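Local coordinates for Esterase/lipase-like protein (Caldicellulosiruptor lactoaceticus 6A, PDB 6A6O), which probably hydrolyses both acetyl esters and beta-1,4-xylosides, as a bifunctional enzyme with an alpha/beta-hydrolase type of fold, at residues 106-111 and 155-160; 144-149 and 161-166. One frame throughout, in Å; residues are numbered along the deposited sequence.

Interaction 1: 106-111 and 155-160; sequences AKRAIR and DPVERV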
loop_
_atom_site.group_PDB
_atom_site.type_symbol
_atom_site.label_atom_id
_atom_site.label_comp_id
_atom_site.label_asym_id
_atom_site.label_seq_id
_atom_site.Cartn_x
_atom_site.Cartn_y
_atom_site.Cartn_z
ATOM N N ALA A 106 -2.344 7.660 -3.281
ATOM C CA ALA A 106 -2.270 6.838 -2.074
ATOM C C ALA A 106 -2.570 7.655 -0.820
ATOM O O ALA A 106 -3.287 7.189 0.075
ATOM C CB ALA A 106 -0.890 6.171 -1.979
ATOM N N LYS A 107 -2.015 8.867 -0.718
ATOM C CA LYS A 107 -2.300 9.690 0.452
ATOM C C LYS A 107 -3.784 10.036 0.513
ATOM O O LYS A 107 -4.405 9.987 1.583
ATOM C CB LYS A 107 -1.461 10.969 0.415
ATOM C CG LYS A 107 0.038 10.753 0.603
ATOM C CD LYS A 107 0.738 12.111 0.777
ATOM C CE LYS A 107 2.250 11.978 0.734
ATOM N NZ LYS A 107 2.894 13.326 0.755
ATOM N N ARG A 108 -4.359 10.389 -0.636
ATOM C CA ARG A 108 -5.775 10.739 -0.687
ATOM C C ARG A 108 -6.641 9.564 -0.256
ATOM O O ARG A 108 -7.608 9.735 0.500
ATOM C CB ARG A 108 -6.134 11.196 -2.098
ATOM C CG ARG A 108 -7.592 11.598 -2.273
ATOM C CD ARG A 108 -7.970 12.824 -1.445
ATOM N NE ARG A 108 -9.393 13.129 -1.647
ATOM C CZ ARG A 108 -9.989 14.276 -1.320
ATOM N NH1 ARG A 108 -9.304 15.265 -0.757
ATOM N NH2 ARG A 108 -11.289 14.435 -1.564
ATOM N N ALA A 109 -6.290 8.358 -0.711
ATOM C CA ALA A 109 -7.064 7.167 -0.365
ATOM C C ALA A 109 -7.131 6.959 1.146
ATOM O O ALA A 109 -8.205 6.675 1.690
ATOM C CB ALA A 109 -6.470 5.940 -1.063
ATOM N N ILE A 110 -6.004 7.115 1.847
ATOM C CA ILE A 110 -6.007 6.934 3.301
ATOM C C ILE A 110 -6.852 8.015 3.981
ATOM O O ILE A 110 -7.666 7.722 4.865
ATOM C CB ILE A 110 -4.567 6.908 3.852
ATOM C CG1 ILE A 110 -3.789 5.724 3.259
ATOM C CG2 ILE A 110 -4.583 6.783 5.385
ATOM C CD1 ILE A 110 -2.377 5.599 3.816
ATOM N N ARG A 111 -6.662 9.282 3.593
ATOM C CA ARG A 111 -7.495 10.353 4.149
ATOM C C ARG A 111 -8.977 10.092 3.905
ATOM O O ARG A 111 -9.816 10.329 4.790
ATOM C CB ARG A 111 -7.123 11.700 3.530
ATOM C CG ARG A 111 -5.688 12.125 3.725
ATOM C CD ARG A 111 -5.574 13.609 3.402
ATOM N NE ARG A 111 -4.272 13.949 2.831
ATOM C CZ ARG A 111 -3.197 14.285 3.537
ATOM N NH1 ARG A 111 -3.232 14.320 4.869
ATOM N NH2 ARG A 111 -2.072 14.580 2.896
ATOM N N ASP A 155 -11.342 21.503 2.047
ATOM C CA ASP A 155 -11.786 20.125 1.866
ATOM C C ASP A 155 -11.652 19.406 3.200
ATOM O O ASP A 155 -10.520 19.232 3.682
ATOM C CB ASP A 155 -10.940 19.430 0.804
ATOM C CG ASP A 155 -11.488 18.072 0.387
ATOM O OD1 ASP A 155 -12.278 17.468 1.140
ATOM O OD2 ASP A 155 -11.121 17.611 -0.714
ATOM N N PRO A 156 -12.748 18.970 3.828
ATOM C CA PRO A 156 -12.624 18.277 5.120
ATOM C C PRO A 156 -11.774 17.021 5.044
ATOM O O PRO A 156 -11.141 16.651 6.041
ATOM C CB PRO A 156 -14.076 17.946 5.490
ATOM C CG PRO A 156 -14.916 18.872 4.637
ATOM C CD PRO A 156 -14.146 19.073 3.375
ATOM N N VAL A 157 -11.750 16.352 3.890
ATOM C CA VAL A 157 -10.925 15.152 3.753
ATOM C C VAL A 157 -9.450 15.499 3.925
ATOM O O VAL A 157 -8.678 14.730 4.512
ATOM C CB VAL A 157 -11.191 14.469 2.399
ATOM C CG1 VAL A 157 -10.230 13.285 2.195
ATOM C CG2 VAL A 157 -12.623 13.985 2.322
ATOM N N GLU A 158 -9.037 16.668 3.429
ATOM C CA GLU A 158 -7.637 17.066 3.532
ATOM C C GLU A 158 -7.216 17.403 4.957
ATOM O O GLU A 158 -6.012 17.494 5.229
ATOM C CB GLU A 158 -7.375 18.246 2.595
ATOM C CG GLU A 158 -7.433 17.870 1.131
ATOM C CD GLU A 158 -6.306 16.919 0.724
ATOM O OE1 GLU A 158 -5.176 17.087 1.231
ATOM O OE2 GLU A 158 -6.547 16.012 -0.110
ATOM N N ARG A 159 -8.162 17.564 5.877
ATOM C CA ARG A 159 -7.822 17.814 7.269
ATOM C C ARG A 159 -7.421 16.545 8.002
ATOM O O ARG A 159 -6.954 16.628 9.138
ATOM C CB ARG A 159 -9.003 18.473 7.993
ATOM C CG ARG A 159 -9.502 19.734 7.293
ATOM C CD ARG A 159 -10.842 20.214 7.823
ATOM N NE ARG A 159 -11.435 21.196 6.916
ATOM C CZ ARG A 159 -12.730 21.498 6.878
ATOM N NH1 ARG A 159 -13.577 20.905 7.707
ATOM N NH2 ARG A 159 -13.177 22.403 6.013
ATOM N N VAL A 160 -7.575 15.389 7.368
ATOM C CA VAL A 160 -7.419 14.090 8.019
ATOM C C VAL A 160 -6.018 13.556 7.751
ATOM O O VAL A 160 -5.458 13.776 6.668
ATOM C CB VAL A 160 -8.498 13.121 7.499
ATOM C CG1 VAL A 160 -8.297 11.737 8.035
ATOM C CG2 VAL A 160 -9.901 13.653 7.845
HETATM O O HOH W 1 -13.890 15.964 -0.609
HETATM O O HOH W 2 -4.936 13.920 0.052
#
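A salt-bridge network between Arg-108 and Arg-111 on one side and Asp-155 and Glu-158 on the other ties helix 101-115 of this alpha/beta-hydrolase type of fold to the loop that leads from helix 134-142 to strand 167-170. It illustrates how two arginines three residues apart, on one side of a helix, can hold a short irregular turn. Arg-108 grips Asp-155 end-on, NH1 and NH2 both reaching the single oxygen OD2, with NH1 at 3.0 Å from it. That oxygen lies near the guanidinium plane. Guanidinium and carboxylate planes stand 66° apart: NH1 comes to OD2 from above the carboxylate plane, NH2 on the syn side, closer to that plane. Glu-158 takes the same NH1 differently: its carboxylate is nearly coplanar with the guanidinium, and OE2 offers its anti lone pair at 2.9 Å from Arg-108 NH1. Val-157 CG1 sits over the centre of one face of this guanidinium, 3.7 Å from Arg-108 CZ. Arg-108 NE donates to Leu-23 O. The Arg-111 chain departs from extended at chi3, and a near-perpendicular last torsion (chi4 -88°) turns its guanidinium so that NH1 meets Val-160 O at 2.9 Å in a straight bond within the carbonyl plane. A water accepts from Arg-111 NE and donates to Glu-158 OE2, whereas Arg-111 NE and Glu-158 OE1, 3.6 Å apart, make only a long, charge-based pairing. Asp-155 OD1 meanwhile closes an Asx turn onto Val-157 N. With Asp-147 as a further partner of Arg-111 NH1, three carboxylates outnumber the two guanidinium groups, which probably favours both arginines staying protonated.

Interaction 2: 144-149 and 161-166; sequences THFDSG and SCRPDC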
loop_
_atom_site.group_PDB
_atom_site.type_symbol
_atom_site.label_atom_id
_atom_site.label_comp_id
_atom_site.label_asym_id
_atom_site.label_seq_id
_atom_site.Cartn_x
_atom_site.Cartn_y
_atom_site.Cartn_z
ATOM N N THR A 144 6.001 6.372 4.987
ATOM C CA THR A 144 7.137 7.188 5.394
ATOM C C THR A 144 6.967 8.665 5.073
ATOM O O THR A 144 7.629 9.485 5.717
ATOM C CB THR A 144 8.450 6.696 4.740
ATOM O OG1 THR A 144 8.294 6.607 3.317
ATOM C CG2 THR A 144 8.859 5.320 5.277
ATOM N N HIS A 145 6.098 9.026 4.120
ATOM C CA HIS A 145 5.894 10.396 3.648
ATOM C C HIS A 145 4.610 11.023 4.184
ATOM O O HIS A 145 4.148 12.033 3.636
ATOM C CB HIS A 145 5.826 10.436 2.118
ATOM C CG HIS A 145 7.152 10.397 1.424
ATOM N ND1 HIS A 145 8.015 9.324 1.504
ATOM C CD2 HIS A 145 7.728 11.277 0.569
ATOM C CE1 HIS A 145 9.084 9.562 0.761
ATOM N NE2 HIS A 145 8.937 10.741 0.186
ATOM N N PHE A 146 4.025 10.458 5.230
ATOM C CA PHE A 146 2.696 10.854 5.678
ATOM C C PHE A 146 2.719 12.181 6.433
ATOM O O PHE A 146 3.768 12.701 6.818
ATOM C CB PHE A 146 2.107 9.782 6.587
ATOM C CG PHE A 146 3.012 9.406 7.720
ATOM C CD1 PHE A 146 3.051 10.161 8.881
ATOM C CD2 PHE A 146 3.850 8.301 7.617
ATOM C CE1 PHE A 146 3.895 9.815 9.919
ATOM C CE2 PHE A 146 4.683 7.954 8.645
ATOM C CZ PHE A 146 4.709 8.713 9.803
ATOM N N ASP A 147 1.516 12.698 6.686
ATOM C CA ASP A 147 1.301 13.913 7.458
ATOM C C ASP A 147 -0.050 13.800 8.152
ATOM O O ASP A 147 -0.914 13.026 7.735
ATOM C CB ASP A 147 1.349 15.163 6.564
ATOM C CG ASP A 147 0.173 15.233 5.601
ATOM O OD1 ASP A 147 -0.957 15.522 6.052
ATOM O OD2 ASP A 147 0.374 14.990 4.392
ATOM N N SER A 148 -0.245 14.614 9.191
ATOM C CA SER A 148 -1.431 14.518 10.037
ATOM C C SER A 148 -2.608 15.358 9.533
ATOM O O SER A 148 -3.611 15.481 10.244
ATOM C CB SER A 148 -1.083 14.905 11.474
ATOM O OG SER A 148 -0.484 16.187 11.530
ATOM N N GLY A 149 -2.517 15.926 8.341
ATOM C CA GLY A 149 -3.609 16.641 7.719
ATOM C C GLY A 149 -3.423 18.152 7.782
ATOM O O GLY A 149 -2.671 18.690 8.601
ATOM N N SER A 161 -5.455 12.859 8.740
ATOM C CA SER A 161 -4.132 12.249 8.602
ATOM C C SER A 161 -4.112 11.204 7.493
ATOM O O SER A 161 -5.066 10.440 7.319
ATOM C CB SER A 161 -3.719 11.592 9.921
ATOM O OG SER A 161 -2.513 10.835 9.772
ATOM N N CYS A 162 -3.005 11.157 6.741
ATOM C CA CYS A 162 -2.796 10.091 5.771
ATOM C C CYS A 162 -1.809 9.035 6.268
ATOM O O CYS A 162 -1.312 8.237 5.466
ATOM C CB CYS A 162 -2.344 10.654 4.419
ATOM S SG CYS A 162 -0.701 11.403 4.412
ATOM N N ARG A 163 -1.553 8.984 7.571
ATOM C CA ARG A 163 -0.634 7.987 8.112
ATOM C C ARG A 163 -1.349 6.651 8.281
ATOM O O ARG A 163 -2.372 6.588 8.975
ATOM C CB ARG A 163 -0.068 8.452 9.446
ATOM C CG ARG A 163 0.784 7.405 10.136
ATOM C CD ARG A 163 1.244 7.872 11.518
ATOM N NE ARG A 163 2.195 6.960 12.160
ATOM C CZ ARG A 163 1.840 5.932 12.928
ATOM N NH1 ARG A 163 0.556 5.660 13.144
ATOM N NH2 ARG A 163 2.766 5.176 13.497
ATOM N N PRO A 164 -0.869 5.578 7.669
ATOM C CA PRO A 164 -1.467 4.267 7.935
ATOM C C PRO A 164 -1.091 3.775 9.325
ATOM O O PRO A 164 -0.038 4.117 9.874
ATOM C CB PRO A 164 -0.878 3.376 6.831
ATOM C CG PRO A 164 0.448 3.983 6.523
ATOM C CD PRO A 164 0.299 5.496 6.768
ATOM N N ASP A 165 -1.978 2.973 9.910
ATOM C CA ASP A 165 -1.738 2.456 11.248
ATOM C C ASP A 165 -0.873 1.195 11.248
ATOM O O ASP A 165 -0.397 0.789 12.308
ATOM C CB ASP A 165 -3.080 2.212 11.932
ATOM C CG ASP A 165 -3.843 3.501 12.146
ATOM O OD1 ASP A 165 -3.288 4.398 12.817
ATOM O OD2 ASP A 165 -4.968 3.641 11.610
ATOM N N CYS A 166 -0.659 0.583 10.086
ATOM C CA CYS A 166 0.303 -0.503 9.912
ATOM C C CYS A 166 0.579 -0.622 8.422
ATOM O O CYS A 166 -0.185 -0.113 7.594
ATOM C CB CYS A 166 -0.203 -1.835 10.493
ATOM S SG CYS A 166 -1.538 -2.656 9.545
#
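The segments 144-149 and 161-166 meet without forming a regular strand pair, their backbones joined where Cys-162 N donates to Asp-147 O at 3.0 Å. The two are the opening and closing parts of the irregular connection between helix 134-142 and strand 167-170, and a small turn stabilises each: an Asx turn from Asp-147 OD1 to Gly-149 N, and an ST turn from Ser-161 OG to Arg-163 N. A second link uses sulfur as acceptor, with Asp-147 N pointing at Cys-162 SG from 3.4 Å. Beside these bonds, Phe-146 and Arg-163 lie alongside, pointing the same way. The arginine runs extended across one face of the ring, and its CG stands 3.8 Å from the centroid of Phe-146, nearly on the ring normal, in a CH-pi contact. Its guanidinium passes beyond the ring, turned 88° to it; CZ is 5.6 Å from the Phe-146 centroid, so the cation-pi attraction is weak at most, and NH2 goes on to Lys-210 O. Phe-146 holds CG between its backbone N and carbonyl carbon (chi1 53°), a rotation that sets the ring against the aliphatic stem of Arg-163. Without the ring, as with an alanine here, the stem of Arg-163 would lose the face it lies on and would probably be held mainly by its bond to Lys-210 O. Close to the backbone bonds, Cys-162 SG comes within 3.7 Å of Phe-146 CA.

Along the chain the segments alternate: 106-111 on helix 101-115 comes first, then 144-149, 155-160 and 161-166, all three in the connection between helix 134-142 and strand 167-170. The two interactions have centres 10 Å apart. Because 155-160 runs directly into 161-166, the backbone leaves interaction 1 at Val-160 and enters interaction 2 at the next residue, Ser-161. Arg-111 NH1 also reaches Asp-147 OD1 at 2.8 Å, a salt bridge that joins them, while Ile-110 CD1 packs 3.3 Å from Cys-162 O. Helix 101-115 thus holds both ends of this long excursion before the chain returns to the central sheet at strand 167-170.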